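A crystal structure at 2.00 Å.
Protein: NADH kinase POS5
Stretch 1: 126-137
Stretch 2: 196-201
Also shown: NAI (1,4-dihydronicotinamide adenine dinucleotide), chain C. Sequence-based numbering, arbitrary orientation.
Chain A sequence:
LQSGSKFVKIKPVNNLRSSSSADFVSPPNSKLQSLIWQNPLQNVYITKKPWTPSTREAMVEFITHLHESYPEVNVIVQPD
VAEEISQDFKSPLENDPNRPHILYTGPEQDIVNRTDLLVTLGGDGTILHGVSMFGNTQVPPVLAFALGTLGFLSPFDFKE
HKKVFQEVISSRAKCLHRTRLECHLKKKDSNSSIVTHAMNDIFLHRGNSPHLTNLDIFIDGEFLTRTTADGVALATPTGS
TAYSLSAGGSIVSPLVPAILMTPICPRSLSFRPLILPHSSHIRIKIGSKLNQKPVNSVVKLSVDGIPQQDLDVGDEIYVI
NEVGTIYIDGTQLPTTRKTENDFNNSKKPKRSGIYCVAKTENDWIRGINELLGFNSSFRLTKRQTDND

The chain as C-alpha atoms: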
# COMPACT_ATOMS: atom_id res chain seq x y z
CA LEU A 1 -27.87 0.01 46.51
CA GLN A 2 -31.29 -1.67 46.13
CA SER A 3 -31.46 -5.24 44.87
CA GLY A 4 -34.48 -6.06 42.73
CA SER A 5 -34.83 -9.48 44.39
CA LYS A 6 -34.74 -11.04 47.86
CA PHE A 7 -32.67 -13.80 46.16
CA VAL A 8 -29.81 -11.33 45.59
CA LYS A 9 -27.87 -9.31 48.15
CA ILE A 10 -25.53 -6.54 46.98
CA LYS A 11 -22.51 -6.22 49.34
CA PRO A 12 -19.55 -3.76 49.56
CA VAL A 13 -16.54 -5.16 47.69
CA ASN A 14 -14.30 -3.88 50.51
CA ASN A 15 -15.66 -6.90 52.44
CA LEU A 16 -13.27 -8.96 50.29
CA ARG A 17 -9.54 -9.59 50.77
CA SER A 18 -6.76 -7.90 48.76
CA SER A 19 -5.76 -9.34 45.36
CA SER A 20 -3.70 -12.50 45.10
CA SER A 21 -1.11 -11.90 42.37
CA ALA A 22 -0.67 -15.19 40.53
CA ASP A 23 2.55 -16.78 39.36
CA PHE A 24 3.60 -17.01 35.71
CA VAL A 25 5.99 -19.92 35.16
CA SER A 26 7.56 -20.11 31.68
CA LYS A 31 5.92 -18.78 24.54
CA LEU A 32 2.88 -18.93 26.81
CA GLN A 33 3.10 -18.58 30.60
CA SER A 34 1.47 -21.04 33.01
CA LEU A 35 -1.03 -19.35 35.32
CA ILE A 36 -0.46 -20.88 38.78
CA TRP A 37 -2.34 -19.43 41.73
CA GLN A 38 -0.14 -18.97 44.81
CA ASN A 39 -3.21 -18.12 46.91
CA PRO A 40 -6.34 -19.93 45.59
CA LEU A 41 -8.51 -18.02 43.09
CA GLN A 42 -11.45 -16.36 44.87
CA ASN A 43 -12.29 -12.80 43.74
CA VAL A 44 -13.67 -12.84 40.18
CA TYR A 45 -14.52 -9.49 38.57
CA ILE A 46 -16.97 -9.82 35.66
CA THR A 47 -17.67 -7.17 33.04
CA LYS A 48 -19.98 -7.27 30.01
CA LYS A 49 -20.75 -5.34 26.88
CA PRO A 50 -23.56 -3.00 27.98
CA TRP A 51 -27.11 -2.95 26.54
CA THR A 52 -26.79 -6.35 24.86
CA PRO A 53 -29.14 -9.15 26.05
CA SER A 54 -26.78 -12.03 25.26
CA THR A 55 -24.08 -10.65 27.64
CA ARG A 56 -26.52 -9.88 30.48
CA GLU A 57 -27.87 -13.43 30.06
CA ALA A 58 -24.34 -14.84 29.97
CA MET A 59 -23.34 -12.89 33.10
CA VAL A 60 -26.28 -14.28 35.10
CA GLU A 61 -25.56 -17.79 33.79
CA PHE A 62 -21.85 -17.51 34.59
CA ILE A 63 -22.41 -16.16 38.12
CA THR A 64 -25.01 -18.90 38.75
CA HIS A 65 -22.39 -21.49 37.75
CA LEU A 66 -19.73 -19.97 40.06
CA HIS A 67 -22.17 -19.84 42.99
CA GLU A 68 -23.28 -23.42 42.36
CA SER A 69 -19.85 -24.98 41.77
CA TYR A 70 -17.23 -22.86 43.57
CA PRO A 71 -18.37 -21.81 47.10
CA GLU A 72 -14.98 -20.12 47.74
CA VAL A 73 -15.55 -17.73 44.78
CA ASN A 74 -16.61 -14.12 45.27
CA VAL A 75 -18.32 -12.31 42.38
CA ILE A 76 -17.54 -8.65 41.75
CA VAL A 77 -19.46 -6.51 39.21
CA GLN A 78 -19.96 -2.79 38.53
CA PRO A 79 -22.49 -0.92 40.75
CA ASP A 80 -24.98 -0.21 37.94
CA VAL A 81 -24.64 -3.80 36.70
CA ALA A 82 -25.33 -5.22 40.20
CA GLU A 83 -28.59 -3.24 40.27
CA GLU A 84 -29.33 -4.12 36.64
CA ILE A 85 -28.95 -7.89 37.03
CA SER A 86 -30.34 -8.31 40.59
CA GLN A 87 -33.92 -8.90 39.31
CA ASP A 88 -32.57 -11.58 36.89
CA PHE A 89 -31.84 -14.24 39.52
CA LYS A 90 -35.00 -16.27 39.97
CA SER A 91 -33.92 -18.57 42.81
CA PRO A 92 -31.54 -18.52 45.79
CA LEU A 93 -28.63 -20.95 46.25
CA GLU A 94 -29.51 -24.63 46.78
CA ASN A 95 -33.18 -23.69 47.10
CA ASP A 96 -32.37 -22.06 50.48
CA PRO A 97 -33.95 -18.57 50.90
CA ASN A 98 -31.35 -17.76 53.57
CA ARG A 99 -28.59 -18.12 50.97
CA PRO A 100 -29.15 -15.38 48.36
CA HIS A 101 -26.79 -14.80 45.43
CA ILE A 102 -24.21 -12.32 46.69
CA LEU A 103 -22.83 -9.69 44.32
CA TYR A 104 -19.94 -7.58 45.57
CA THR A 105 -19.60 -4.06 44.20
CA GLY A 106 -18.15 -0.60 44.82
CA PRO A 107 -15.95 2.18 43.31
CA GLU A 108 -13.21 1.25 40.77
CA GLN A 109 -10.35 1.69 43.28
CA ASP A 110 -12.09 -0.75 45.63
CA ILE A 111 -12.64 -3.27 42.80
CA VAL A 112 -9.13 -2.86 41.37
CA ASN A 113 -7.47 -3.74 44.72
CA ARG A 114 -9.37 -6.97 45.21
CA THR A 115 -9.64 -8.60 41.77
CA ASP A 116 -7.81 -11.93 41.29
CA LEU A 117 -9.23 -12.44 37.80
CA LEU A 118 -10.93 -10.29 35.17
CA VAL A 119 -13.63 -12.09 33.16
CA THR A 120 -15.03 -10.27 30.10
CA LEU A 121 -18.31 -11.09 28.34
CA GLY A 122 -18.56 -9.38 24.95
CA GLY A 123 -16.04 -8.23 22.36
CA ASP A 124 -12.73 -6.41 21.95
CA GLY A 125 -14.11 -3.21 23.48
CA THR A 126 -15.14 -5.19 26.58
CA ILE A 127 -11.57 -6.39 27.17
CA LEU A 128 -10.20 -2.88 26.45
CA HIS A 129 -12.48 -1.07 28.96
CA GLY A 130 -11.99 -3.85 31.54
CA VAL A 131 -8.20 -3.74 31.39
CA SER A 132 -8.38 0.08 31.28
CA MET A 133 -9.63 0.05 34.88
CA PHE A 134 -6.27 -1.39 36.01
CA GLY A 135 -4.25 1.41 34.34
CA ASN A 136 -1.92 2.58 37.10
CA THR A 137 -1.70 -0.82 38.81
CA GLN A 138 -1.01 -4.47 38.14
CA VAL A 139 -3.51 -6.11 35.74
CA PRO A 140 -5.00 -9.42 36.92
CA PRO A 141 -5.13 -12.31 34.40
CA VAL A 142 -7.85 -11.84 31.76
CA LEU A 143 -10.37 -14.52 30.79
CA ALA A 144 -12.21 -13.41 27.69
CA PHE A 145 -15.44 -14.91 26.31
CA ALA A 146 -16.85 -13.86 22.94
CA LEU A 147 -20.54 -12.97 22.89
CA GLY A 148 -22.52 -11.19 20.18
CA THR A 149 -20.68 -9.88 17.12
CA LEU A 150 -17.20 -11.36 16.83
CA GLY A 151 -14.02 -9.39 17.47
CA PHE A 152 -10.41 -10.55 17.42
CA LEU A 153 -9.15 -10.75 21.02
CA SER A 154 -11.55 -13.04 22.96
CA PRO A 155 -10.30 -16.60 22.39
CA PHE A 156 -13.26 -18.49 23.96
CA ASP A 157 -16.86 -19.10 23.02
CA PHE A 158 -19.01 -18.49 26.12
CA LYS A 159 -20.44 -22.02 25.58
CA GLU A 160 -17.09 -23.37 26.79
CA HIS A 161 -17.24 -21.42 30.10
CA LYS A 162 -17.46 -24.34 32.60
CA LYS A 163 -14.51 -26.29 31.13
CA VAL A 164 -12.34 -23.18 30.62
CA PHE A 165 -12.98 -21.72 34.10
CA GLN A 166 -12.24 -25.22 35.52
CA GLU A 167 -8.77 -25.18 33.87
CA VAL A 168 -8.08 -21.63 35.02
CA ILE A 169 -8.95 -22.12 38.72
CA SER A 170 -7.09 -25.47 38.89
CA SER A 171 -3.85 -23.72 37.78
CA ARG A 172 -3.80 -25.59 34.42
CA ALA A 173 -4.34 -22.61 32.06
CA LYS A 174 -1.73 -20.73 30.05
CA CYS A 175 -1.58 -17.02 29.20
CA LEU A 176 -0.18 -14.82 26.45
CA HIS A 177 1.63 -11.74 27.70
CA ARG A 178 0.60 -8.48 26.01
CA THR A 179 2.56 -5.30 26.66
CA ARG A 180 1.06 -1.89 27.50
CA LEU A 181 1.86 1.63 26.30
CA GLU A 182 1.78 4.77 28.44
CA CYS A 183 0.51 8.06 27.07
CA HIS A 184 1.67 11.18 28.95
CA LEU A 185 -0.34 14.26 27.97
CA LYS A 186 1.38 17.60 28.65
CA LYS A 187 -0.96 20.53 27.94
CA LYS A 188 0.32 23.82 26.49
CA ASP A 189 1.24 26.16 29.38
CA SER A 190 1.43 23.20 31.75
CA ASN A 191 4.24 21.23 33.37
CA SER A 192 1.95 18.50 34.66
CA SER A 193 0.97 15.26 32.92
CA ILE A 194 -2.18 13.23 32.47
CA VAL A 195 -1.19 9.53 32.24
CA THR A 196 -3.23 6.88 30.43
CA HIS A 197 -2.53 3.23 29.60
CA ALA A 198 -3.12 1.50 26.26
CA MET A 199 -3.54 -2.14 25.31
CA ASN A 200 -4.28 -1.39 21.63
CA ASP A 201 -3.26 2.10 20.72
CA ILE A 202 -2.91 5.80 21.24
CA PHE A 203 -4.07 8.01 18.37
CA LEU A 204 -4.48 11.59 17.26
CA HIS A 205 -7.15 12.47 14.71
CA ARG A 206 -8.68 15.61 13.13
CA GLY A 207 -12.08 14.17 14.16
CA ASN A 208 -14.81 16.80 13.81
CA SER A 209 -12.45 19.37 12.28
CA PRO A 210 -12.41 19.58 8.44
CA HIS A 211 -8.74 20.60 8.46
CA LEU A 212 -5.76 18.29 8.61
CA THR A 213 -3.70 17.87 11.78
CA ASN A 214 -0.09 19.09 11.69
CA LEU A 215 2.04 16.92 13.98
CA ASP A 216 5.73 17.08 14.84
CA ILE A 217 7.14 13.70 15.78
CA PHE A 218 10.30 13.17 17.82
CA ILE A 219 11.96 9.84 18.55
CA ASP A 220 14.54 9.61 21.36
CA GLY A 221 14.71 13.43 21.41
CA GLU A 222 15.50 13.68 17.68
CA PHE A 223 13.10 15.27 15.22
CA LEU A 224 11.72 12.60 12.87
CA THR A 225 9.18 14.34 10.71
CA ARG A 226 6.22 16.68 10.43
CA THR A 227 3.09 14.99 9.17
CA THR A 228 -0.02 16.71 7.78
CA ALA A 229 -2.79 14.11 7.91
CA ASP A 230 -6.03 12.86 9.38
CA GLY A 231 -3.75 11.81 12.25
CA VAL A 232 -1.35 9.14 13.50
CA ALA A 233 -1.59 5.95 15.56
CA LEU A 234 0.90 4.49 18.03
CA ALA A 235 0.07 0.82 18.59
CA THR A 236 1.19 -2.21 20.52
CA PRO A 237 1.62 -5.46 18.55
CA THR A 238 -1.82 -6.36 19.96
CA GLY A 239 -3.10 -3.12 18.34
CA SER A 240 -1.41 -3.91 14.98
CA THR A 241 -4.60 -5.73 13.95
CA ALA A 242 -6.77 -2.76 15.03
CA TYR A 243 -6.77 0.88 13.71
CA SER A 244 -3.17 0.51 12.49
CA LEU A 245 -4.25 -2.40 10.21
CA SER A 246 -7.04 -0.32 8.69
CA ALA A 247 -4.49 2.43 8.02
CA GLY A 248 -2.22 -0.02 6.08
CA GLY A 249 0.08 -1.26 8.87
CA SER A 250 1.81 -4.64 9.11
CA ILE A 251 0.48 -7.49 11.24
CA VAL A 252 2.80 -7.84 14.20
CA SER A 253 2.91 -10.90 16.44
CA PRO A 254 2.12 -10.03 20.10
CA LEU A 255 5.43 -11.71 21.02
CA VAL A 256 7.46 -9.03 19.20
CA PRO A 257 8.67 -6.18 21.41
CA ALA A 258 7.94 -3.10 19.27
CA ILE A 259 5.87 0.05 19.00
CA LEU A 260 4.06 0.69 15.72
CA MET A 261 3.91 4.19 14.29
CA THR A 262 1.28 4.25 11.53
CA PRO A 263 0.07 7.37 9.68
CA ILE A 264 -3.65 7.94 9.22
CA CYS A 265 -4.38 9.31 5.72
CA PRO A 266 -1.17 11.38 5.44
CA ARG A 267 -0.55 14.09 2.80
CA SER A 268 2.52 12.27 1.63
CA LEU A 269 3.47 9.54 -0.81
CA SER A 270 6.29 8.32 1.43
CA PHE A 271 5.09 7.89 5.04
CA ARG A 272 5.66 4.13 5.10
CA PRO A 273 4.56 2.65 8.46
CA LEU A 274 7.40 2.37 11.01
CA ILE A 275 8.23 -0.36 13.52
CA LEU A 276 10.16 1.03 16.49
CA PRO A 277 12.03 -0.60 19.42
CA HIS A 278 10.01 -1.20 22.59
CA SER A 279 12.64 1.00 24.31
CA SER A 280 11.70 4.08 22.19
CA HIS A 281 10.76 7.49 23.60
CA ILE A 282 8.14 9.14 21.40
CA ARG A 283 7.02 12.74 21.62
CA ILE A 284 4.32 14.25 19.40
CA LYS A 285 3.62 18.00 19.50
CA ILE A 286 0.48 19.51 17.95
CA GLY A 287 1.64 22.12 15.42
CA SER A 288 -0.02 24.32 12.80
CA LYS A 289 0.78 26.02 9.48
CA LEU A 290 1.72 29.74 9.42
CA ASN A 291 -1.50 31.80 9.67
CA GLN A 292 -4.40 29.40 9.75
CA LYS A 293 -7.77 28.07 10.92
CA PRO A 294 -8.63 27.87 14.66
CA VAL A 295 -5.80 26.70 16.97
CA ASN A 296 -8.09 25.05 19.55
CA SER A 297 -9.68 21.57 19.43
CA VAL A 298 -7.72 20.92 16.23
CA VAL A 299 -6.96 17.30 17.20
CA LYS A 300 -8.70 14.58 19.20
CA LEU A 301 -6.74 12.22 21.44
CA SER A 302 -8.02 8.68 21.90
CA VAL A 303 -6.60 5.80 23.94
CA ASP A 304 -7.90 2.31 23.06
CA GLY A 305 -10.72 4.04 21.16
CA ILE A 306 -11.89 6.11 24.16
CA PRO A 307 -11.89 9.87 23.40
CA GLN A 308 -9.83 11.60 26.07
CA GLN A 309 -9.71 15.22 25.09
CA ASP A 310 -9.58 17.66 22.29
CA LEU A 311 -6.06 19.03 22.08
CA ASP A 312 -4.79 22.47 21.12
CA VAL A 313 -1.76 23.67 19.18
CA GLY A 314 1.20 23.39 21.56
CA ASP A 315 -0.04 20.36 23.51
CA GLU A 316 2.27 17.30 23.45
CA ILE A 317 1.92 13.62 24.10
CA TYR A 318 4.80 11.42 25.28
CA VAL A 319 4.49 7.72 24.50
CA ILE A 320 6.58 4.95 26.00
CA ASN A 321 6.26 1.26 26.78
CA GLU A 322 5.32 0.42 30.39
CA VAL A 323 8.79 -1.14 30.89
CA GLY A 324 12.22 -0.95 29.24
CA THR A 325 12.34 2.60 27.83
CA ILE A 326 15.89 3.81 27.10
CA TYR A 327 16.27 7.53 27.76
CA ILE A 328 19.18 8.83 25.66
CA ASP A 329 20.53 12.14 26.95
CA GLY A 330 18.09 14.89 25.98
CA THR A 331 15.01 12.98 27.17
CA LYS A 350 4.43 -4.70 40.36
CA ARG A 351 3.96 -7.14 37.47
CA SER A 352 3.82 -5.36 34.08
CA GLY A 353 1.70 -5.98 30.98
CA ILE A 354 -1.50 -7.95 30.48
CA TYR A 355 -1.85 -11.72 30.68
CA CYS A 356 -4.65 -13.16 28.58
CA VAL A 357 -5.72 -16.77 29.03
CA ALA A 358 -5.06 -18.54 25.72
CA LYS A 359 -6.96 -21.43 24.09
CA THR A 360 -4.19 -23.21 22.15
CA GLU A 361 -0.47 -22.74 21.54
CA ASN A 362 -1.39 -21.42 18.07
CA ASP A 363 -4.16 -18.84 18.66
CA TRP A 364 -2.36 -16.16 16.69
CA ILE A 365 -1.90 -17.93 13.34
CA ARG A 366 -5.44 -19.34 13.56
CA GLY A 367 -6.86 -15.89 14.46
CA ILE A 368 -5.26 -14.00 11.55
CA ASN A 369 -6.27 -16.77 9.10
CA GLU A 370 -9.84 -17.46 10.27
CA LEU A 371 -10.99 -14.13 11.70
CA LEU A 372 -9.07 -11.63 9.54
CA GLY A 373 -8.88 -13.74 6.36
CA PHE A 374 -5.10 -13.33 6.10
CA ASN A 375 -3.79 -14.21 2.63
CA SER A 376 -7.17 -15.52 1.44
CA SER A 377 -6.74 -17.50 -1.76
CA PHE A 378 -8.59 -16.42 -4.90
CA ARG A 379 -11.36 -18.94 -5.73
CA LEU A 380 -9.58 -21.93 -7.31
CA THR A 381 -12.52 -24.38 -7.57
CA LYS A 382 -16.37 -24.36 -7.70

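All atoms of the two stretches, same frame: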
# COMPACT_ATOMS: atom_id res chain seq x y z
N THR A 126 -14.90 -4.73 25.21
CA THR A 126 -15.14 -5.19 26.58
C THR A 126 -13.83 -5.47 27.31
O THR A 126 -13.65 -5.02 28.45
CB THR A 126 -16.04 -6.44 26.61
OG1 THR A 126 -17.12 -6.26 25.69
CG2 THR A 126 -16.61 -6.66 28.03
N ILE A 127 -12.93 -6.19 26.66
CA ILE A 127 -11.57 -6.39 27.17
C ILE A 127 -10.88 -5.04 27.41
O ILE A 127 -10.36 -4.79 28.50
CB ILE A 127 -10.73 -7.24 26.20
CG1 ILE A 127 -11.39 -8.60 25.97
CG2 ILE A 127 -9.30 -7.42 26.71
CD1 ILE A 127 -10.64 -9.47 24.98
N LEU A 128 -10.87 -4.18 26.38
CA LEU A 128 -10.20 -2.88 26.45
C LEU A 128 -10.64 -2.03 27.66
O LEU A 128 -9.81 -1.54 28.42
CB LEU A 128 -10.36 -2.11 25.12
CG LEU A 128 -9.62 -2.71 23.91
CD1 LEU A 128 -9.79 -1.79 22.72
CD2 LEU A 128 -8.14 -2.92 24.19
N HIS A 129 -11.95 -1.84 27.82
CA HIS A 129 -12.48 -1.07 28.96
C HIS A 129 -12.21 -1.76 30.30
O HIS A 129 -11.92 -1.08 31.28
CB HIS A 129 -13.98 -0.78 28.80
CG HIS A 129 -14.34 -0.17 27.47
ND1 HIS A 129 -15.60 -0.29 26.92
CD2 HIS A 129 -13.60 0.54 26.59
CE1 HIS A 129 -15.62 0.33 25.75
NE2 HIS A 129 -14.43 0.84 25.53
N GLY A 130 -12.29 -3.08 30.33
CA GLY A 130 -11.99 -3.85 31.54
C GLY A 130 -10.56 -3.70 32.01
O GLY A 130 -10.29 -3.38 33.16
N VAL A 131 -9.62 -3.90 31.09
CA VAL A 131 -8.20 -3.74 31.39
C VAL A 131 -7.88 -2.28 31.76
O VAL A 131 -7.08 -2.01 32.67
CB VAL A 131 -7.33 -4.24 30.21
CG1 VAL A 131 -5.86 -3.85 30.38
CG2 VAL A 131 -7.48 -5.75 30.08
N SER A 132 -8.54 -1.35 31.07
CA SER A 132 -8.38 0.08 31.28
C SER A 132 -8.55 0.52 32.73
O SER A 132 -7.91 1.48 33.18
CB SER A 132 -9.38 0.83 30.41
OG SER A 132 -9.13 2.21 30.46
N MET A 133 -9.43 -0.17 33.45
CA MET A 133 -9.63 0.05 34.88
C MET A 133 -8.34 -0.11 35.69
O MET A 133 -8.14 0.60 36.66
CB MET A 133 -10.66 -0.94 35.42
CG MET A 133 -12.01 -0.35 35.73
SD MET A 133 -12.73 -1.39 37.01
CE MET A 133 -14.17 -0.44 37.48
N PHE A 134 -7.49 -1.05 35.28
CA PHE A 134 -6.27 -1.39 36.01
C PHE A 134 -5.03 -0.62 35.51
O PHE A 134 -3.89 -1.10 35.66
CB PHE A 134 -6.02 -2.90 35.94
CG PHE A 134 -7.14 -3.72 36.52
CD1 PHE A 134 -7.14 -4.06 37.87
CD2 PHE A 134 -8.20 -4.13 35.72
CE1 PHE A 134 -8.19 -4.82 38.41
CE2 PHE A 134 -9.25 -4.90 36.26
CZ PHE A 134 -9.24 -5.24 37.61
N GLY A 135 -5.28 0.56 34.95
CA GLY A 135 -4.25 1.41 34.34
C GLY A 135 -2.99 1.63 35.15
O GLY A 135 -1.90 1.23 34.74
N ASN A 136 -3.12 2.25 36.32
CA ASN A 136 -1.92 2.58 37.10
C ASN A 136 -1.44 1.45 38.01
O ASN A 136 -0.41 1.59 38.68
CB ASN A 136 -2.09 3.89 37.88
CG ASN A 136 -3.13 3.79 38.98
OD1 ASN A 136 -4.11 3.05 38.85
ND2 ASN A 136 -2.92 4.52 40.07
N THR A 137 -2.15 0.33 38.02
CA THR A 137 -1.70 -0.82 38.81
C THR A 137 -1.41 -2.08 37.99
O THR A 137 -1.34 -2.06 36.75
CB THR A 137 -2.68 -1.13 39.96
OG1 THR A 137 -2.06 -2.03 40.88
CG2 THR A 137 -3.97 -1.75 39.43
N THR A 196 -2.29 7.93 30.79
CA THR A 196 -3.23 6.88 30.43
C THR A 196 -2.47 5.65 29.93
O THR A 196 -1.31 5.73 29.53
CB THR A 196 -4.25 7.36 29.36
OG1 THR A 196 -3.55 8.02 28.30
CG2 THR A 196 -5.27 8.32 29.96
N HIS A 197 -3.14 4.50 29.97
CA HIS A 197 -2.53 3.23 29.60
C HIS A 197 -3.29 2.58 28.45
O HIS A 197 -4.52 2.59 28.43
CB HIS A 197 -2.46 2.32 30.81
CG HIS A 197 -1.64 2.89 31.93
ND1 HIS A 197 -2.11 3.88 32.77
CD2 HIS A 197 -0.38 2.62 32.34
CE1 HIS A 197 -1.18 4.20 33.64
NE2 HIS A 197 -0.11 3.45 33.40
N ALA A 198 -2.54 2.02 27.50
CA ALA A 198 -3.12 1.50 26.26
C ALA A 198 -2.74 0.05 26.03
O ALA A 198 -1.57 -0.32 26.09
CB ALA A 198 -2.70 2.35 25.06
N MET A 199 -3.75 -0.76 25.72
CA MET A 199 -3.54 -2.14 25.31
C MET A 199 -3.44 -2.26 23.78
O MET A 199 -2.67 -3.08 23.26
CB MET A 199 -4.71 -2.98 25.84
CG MET A 199 -4.77 -4.38 25.36
SD MET A 199 -6.01 -5.27 26.32
CE MET A 199 -5.72 -6.89 25.67
N ASN A 200 -4.23 -1.44 23.09
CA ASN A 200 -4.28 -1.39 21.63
C ASN A 200 -3.42 -0.27 21.08
O ASN A 200 -2.41 -0.50 20.39
CB ASN A 200 -5.72 -1.13 21.18
CG ASN A 200 -6.41 -2.33 20.58
OD1 ASN A 200 -7.51 -2.18 20.03
ND2 ASN A 200 -5.79 -3.50 20.66
N ASP A 201 -3.85 0.95 21.37
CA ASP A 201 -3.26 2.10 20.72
C ASP A 201 -3.52 3.43 21.36
O ASP A 201 -4.42 3.59 22.21
CB ASP A 201 -3.71 2.15 19.24
CG ASP A 201 -5.20 1.91 19.06
OD1 ASP A 201 -6.02 2.32 19.93
OD2 ASP A 201 -5.56 1.32 18.02
PA NAI C . -15.10 -0.22 18.09
O1A NAI C . -16.16 -1.28 18.20
O2A NAI C . -15.61 1.21 17.51
O5B NAI C . -13.95 -0.62 17.11
C5B NAI C . -13.47 -1.87 17.22
C4B NAI C . -13.50 -2.53 15.88
O4B NAI C . -12.09 -2.88 15.78
C3B NAI C . -14.27 -3.79 16.23
O3B NAI C . -14.65 -4.46 15.03
C2B NAI C . -13.21 -4.58 17.00
O2B NAI C . -13.44 -5.98 16.94
C1B NAI C . -11.95 -4.26 16.20
N9A NAI C . -10.73 -4.36 17.05
C8A NAI C . -10.46 -3.69 18.18
N7A NAI C . -9.26 -4.08 18.64
C5A NAI C . -8.76 -4.98 17.80
C6A NAI C . -7.57 -5.71 17.73
N6A NAI C . -6.60 -5.60 18.67
N1A NAI C . -7.41 -6.56 16.70
C2A NAI C . -8.32 -6.71 15.76
N3A NAI C . -9.46 -6.02 15.79
C4A NAI C . -9.70 -5.16 16.79
O3 NAI C . -14.42 0.17 19.55
PN NAI C . -13.78 -0.93 20.54
O1N NAI C . -14.29 -2.29 20.20
O2N NAI C . -13.90 -0.32 21.88
O5D NAI C . -12.19 -0.98 20.17
C5D NAI C . -11.40 0.21 20.19
C4D NAI C . -10.44 0.19 19.01
O4D NAI C . -11.20 0.62 17.85
C3D NAI C . -9.36 1.26 19.10
O3D NAI C . -8.27 0.82 19.91
C2D NAI C . -8.95 1.39 17.61
O2D NAI C . -7.80 0.57 17.36
C1D NAI C . -10.18 0.80 16.86
N1N NAI C . -10.61 1.79 15.86
C2N NAI C . -10.50 1.43 14.53
C3N NAI C . -10.86 2.31 13.52
C7N NAI C . -10.73 1.84 12.05
O7N NAI C . -11.07 2.55 11.10
N7N NAI C . -10.25 0.63 11.89
C4N NAI C . -11.34 3.58 13.87
C5N NAI C . -11.46 3.97 15.22
C6N NAI C . -11.08 3.08 16.23
O HOH W 1 -7.14 2.39 27.89

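Packing of residues 126-137 against residues 196-201 in NADH kinase POS5. The first stretch carries the last part of a helix and then turns; the second brings in the end of a strand, 196-198, followed by loop. The backbones come closest at two places, G135 CA to H197 CA at 5.4 Å and L128 CA to M199 CA at 6.8 Å. No hydrogen bond crosses directly between the stretches; the backbone bonds lie within the first. G130 N, V131 N and S132 N donate to T126 O, I127 O and L128 O at 3.0, 2.8 and 2.9 Å. A type I turn from S132 to G135 then redirects the chain, with a weak bond from G135 N to S132 O (3.3 Å), and brings G135 beside H197.

Apolar packing centres on M199. Its side chain is extended, with all three chi angles t, and touches three residues of the helix. M199 CB lies 3.8 Å from L128 CD2, M199 SD lies 4.1 Å from V131 CG2, and the terminal M199 CE lies 3.8 Å from I127 CG2. These are van der Waals contacts in a buried setting, where the flexible thioether packs against branched aliphatic groups. L128 starts out sideways to the second stretch, but its end comes nearer and also packs against the side chain of N200.

Polar contact without hydrogen bonding occurs at H197. Its imidazole lies against the turn, with G135 O and N136 N over one face. G135 O is 3.2 Å from H197 NE2 and 3.3 Å from H197 ND1, close enough to suggest bonding, but the angles are poor because the oxygen sits above the ring rather than in the plane where an N-H would point. The absence of a side chain at G135 matters here: an ideal CB would stand 3.2 Å from H197 ND1, a tight fit.

A water provides a polar link between the stretches. It donates to H197 O at 2.7 Å and hydrogen-bonds S132 OG at 3.3 Å, joining the strand carbonyl to the S132 hydroxyl, which does not itself touch the second stretch.

The dinucleotide NAI meets both stretches. Its ribose hydroxyl O2D donates to D201 OD2 in a very short hydrogen bond of 2.5 Å, and its O3D lies 2.7 Å from D201 OD1, so the carboxylate faces both hydroxyls. From the helix, L128 CD1 approaches NAI O5D at 3.6 Å, and H129 NE2 stands 3.9 Å from NAI O2N, with the ring oblique to that phosphate oxygen.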